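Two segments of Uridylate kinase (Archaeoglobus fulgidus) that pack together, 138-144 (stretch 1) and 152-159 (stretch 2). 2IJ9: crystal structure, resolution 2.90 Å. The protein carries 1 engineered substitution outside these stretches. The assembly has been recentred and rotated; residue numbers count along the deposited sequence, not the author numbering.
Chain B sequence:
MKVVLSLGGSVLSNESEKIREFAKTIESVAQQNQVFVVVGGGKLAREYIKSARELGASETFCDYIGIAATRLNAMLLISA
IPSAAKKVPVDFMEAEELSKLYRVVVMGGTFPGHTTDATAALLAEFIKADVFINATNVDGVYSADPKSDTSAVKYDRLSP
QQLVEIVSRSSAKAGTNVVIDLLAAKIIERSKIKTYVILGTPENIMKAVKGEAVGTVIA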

# COMPACT_ATOMS: atom_id res chain seq x y z
N VAL B 138 -0.50 -14.77 14.58
CA VAL B 138 -0.36 -16.20 14.86
C VAL B 138 -1.50 -16.67 15.78
O VAL B 138 -2.26 -15.85 16.30
CB VAL B 138 1.05 -16.57 15.41
CG1 VAL B 138 2.14 -16.00 14.49
CG2 VAL B 138 1.23 -16.08 16.85
N ASP B 139 -1.61 -17.99 15.95
CA ASP B 139 -2.78 -18.62 16.57
C ASP B 139 -2.74 -18.65 18.11
O ASP B 139 -3.78 -18.59 18.77
CB ASP B 139 -2.94 -20.03 16.01
CG ASP B 139 -4.38 -20.54 16.04
OD1 ASP B 139 -5.24 -19.98 16.76
OD2 ASP B 139 -4.64 -21.54 15.33
N GLY B 140 -1.54 -18.75 18.67
CA GLY B 140 -1.37 -18.72 20.11
C GLY B 140 0.10 -18.60 20.43
O GLY B 140 0.88 -18.09 19.62
N VAL B 141 0.49 -19.06 21.61
CA VAL B 141 1.90 -19.12 21.96
C VAL B 141 2.40 -20.49 21.55
O VAL B 141 1.70 -21.48 21.73
CB VAL B 141 2.12 -18.91 23.46
CG1 VAL B 141 3.61 -18.91 23.79
CG2 VAL B 141 1.48 -17.60 23.91
N TYR B 142 3.61 -20.55 21.00
CA TYR B 142 4.13 -21.81 20.45
C TYR B 142 5.37 -22.39 21.15
O TYR B 142 6.05 -21.71 21.92
CB TYR B 142 4.30 -21.68 18.93
CG TYR B 142 2.98 -21.80 18.22
CD1 TYR B 142 2.14 -20.69 18.04
CD2 TYR B 142 2.55 -23.02 17.74
CE1 TYR B 142 0.91 -20.81 17.40
CE2 TYR B 142 1.33 -23.16 17.09
CZ TYR B 142 0.51 -22.06 16.93
OH TYR B 142 -0.69 -22.22 16.28
N SER B 143 5.64 -23.67 20.85
CA SER B 143 6.54 -24.54 21.63
C SER B 143 8.05 -24.23 21.61
O SER B 143 8.47 -23.07 21.54
CB SER B 143 6.28 -26.01 21.26
OG SER B 143 6.83 -26.34 19.99
N ALA B 144 8.85 -25.30 21.68
CA ALA B 144 10.31 -25.21 21.84
C ALA B 144 11.03 -24.71 20.59
O ALA B 144 11.14 -25.43 19.59
CB ALA B 144 10.88 -26.56 22.28
N ALA B 152 5.57 -29.64 17.10
CA ALA B 152 5.57 -28.25 17.57
C ALA B 152 4.15 -27.67 17.47
O ALA B 152 3.49 -27.76 16.43
CB ALA B 152 6.58 -27.41 16.81
N VAL B 153 3.68 -27.09 18.58
CA VAL B 153 2.27 -26.73 18.76
C VAL B 153 2.09 -25.53 19.71
O VAL B 153 3.05 -25.08 20.37
CB VAL B 153 1.41 -27.91 19.33
CG1 VAL B 153 0.16 -28.12 18.48
CG2 VAL B 153 2.23 -29.21 19.46
N LYS B 154 0.86 -25.01 19.76
CA LYS B 154 0.52 -23.93 20.69
C LYS B 154 0.22 -24.53 22.07
O LYS B 154 0.03 -25.74 22.22
CB LYS B 154 -0.68 -23.09 20.19
CG LYS B 154 -2.06 -23.67 20.51
CD LYS B 154 -3.19 -22.77 20.04
CE LYS B 154 -4.54 -23.47 20.18
NZ LYS B 154 -5.68 -22.73 19.56
N TYR B 155 0.19 -23.67 23.09
CA TYR B 155 -0.23 -24.07 24.42
C TYR B 155 -1.64 -23.54 24.66
O TYR B 155 -1.82 -22.33 24.75
CB TYR B 155 0.72 -23.50 25.47
CG TYR B 155 2.16 -23.90 25.27
CD1 TYR B 155 2.73 -24.91 26.03
CD2 TYR B 155 2.97 -23.25 24.33
CE1 TYR B 155 4.05 -25.29 25.86
CE2 TYR B 155 4.30 -23.62 24.14
CZ TYR B 155 4.84 -24.64 24.92
OH TYR B 155 6.16 -25.02 24.78
N ASP B 156 -2.63 -24.43 24.76
CA ASP B 156 -4.04 -24.03 24.90
C ASP B 156 -4.39 -23.27 26.18
O ASP B 156 -5.33 -22.46 26.19
CB ASP B 156 -4.98 -25.22 24.70
CG ASP B 156 -5.37 -25.40 23.25
OD1 ASP B 156 -6.30 -24.71 22.79
OD2 ASP B 156 -4.74 -26.24 22.56
N ARG B 157 -3.64 -23.53 27.25
CA ARG B 157 -3.60 -22.62 28.40
C ARG B 157 -2.18 -22.50 28.97
O ARG B 157 -1.31 -23.30 28.62
CB ARG B 157 -4.61 -22.99 29.48
CG ARG B 157 -4.59 -24.44 29.91
CD ARG B 157 -5.03 -24.57 31.36
NE ARG B 157 -3.99 -24.12 32.29
CZ ARG B 157 -4.03 -24.28 33.61
NH1 ARG B 157 -5.06 -24.89 34.18
NH2 ARG B 157 -3.04 -23.83 34.36
N LEU B 158 -1.97 -21.49 29.81
CA LEU B 158 -0.67 -21.22 30.45
C LEU B 158 -0.86 -20.45 31.74
O LEU B 158 -1.88 -19.78 31.93
CB LEU B 158 0.26 -20.39 29.54
CG LEU B 158 1.17 -21.03 28.49
CD1 LEU B 158 2.09 -19.98 27.86
CD2 LEU B 158 1.98 -22.17 29.09
N SER B 159 0.14 -20.52 32.61
CA SER B 159 0.22 -19.61 33.74
C SER B 159 1.05 -18.46 33.24
O SER B 159 1.89 -18.65 32.35
CB SER B 159 0.95 -20.25 34.90
OG SER B 159 2.34 -19.95 34.81

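Stretch 1 (138-144) has no regular helix or strand, and stretch 2 (152-159) is loop or turn except for a short strand at Arg157 and Leu158. Their touching parts run at 104° to each other end to end, so the backbones meet locally rather than along their whole length. The meeting point is a single beta bridge between Tyr142 and Lys154, whose CA atoms lie 4.2 Å apart; farther along, the CA atoms of Ser143 and Ala152 have separated to 5.6 Å. At the bridge, Tyr155 N donates a hydrogen bond to Val141 O (3.0 Å, 143° at the hydrogen). The same carbonyl oxygen also receives a CA-H...O contact from Lys154, with Lys154 CA 2.9 Å from Val141 O, so one acceptor serves two neighbouring residues of stretch 2. In the other direction, Val153 O faces stretch 1: Tyr142 CA lies 3.4 Å from Val153 O in a second CA-H...O contact, and Ser143 N is 3.0 Å from Val153 O.

Lys154 has the largest area covered by the opposing stretch. Its CA-to-CB bond points sideways, and after a p rotamer at chi1 the remaining torsions are all t, giving an extended chain. The first carbon of that chain packs on an aromatic face: Lys154 CB sits 3.7 Å from the centroid of the Tyr142 ring (CG to CZ), 17° off the ring normal, a CH-pi contact. Tyr142 makes this contact although its CA-to-CB bond points away overall; the end of its side chain comes nearer to stretch 2. The ring also lies close to the opposing main chain, with Tyr142 CD2 3.2 Å from Val153 C and Tyr142 CE2 3.3 Å from Lys154 N. At its far end, Lys154 forms a long salt bridge across the contact, Lys154 NZ to Asp139 OD1 at 3.9 Å, and another within its own stretch, Lys154 NZ to Asp156 OD1 at 3.8 Å. The ammonium group thus carries a carboxylate partner from each stretch, neither at close range. Gly140, without a side chain, lies beside the lysine: Gly140 CA is 4.4 Å from Lys154 CB, and an ideal CB on the glycine would come within 3.1 Å of Lys154 CD, a tight approach.

The Tyr155 ring extends along stretch 1 and meets its backbone edge-on, with Tyr155 CE2 3.4 Å from Tyr142 C. Its hydroxyl reaches Ser143, where Tyr155 OH is 3.2 Å from Ser143 CA. The CA-to-CB bond of Ser143 points toward stretch 2, and its chi1 is p, with Ser143 OG 3.3 Å from Ala152 CA and 3.4 Å from Ala152 CB. Looser apolar contacts link the buried Val141 to stretch 2: Val141 CG1 is 4.4 Å from Tyr155 CD2 and 4.5 Å from Leu158 CD1. Altogether the two stretches bury 456 Å², both sides summed.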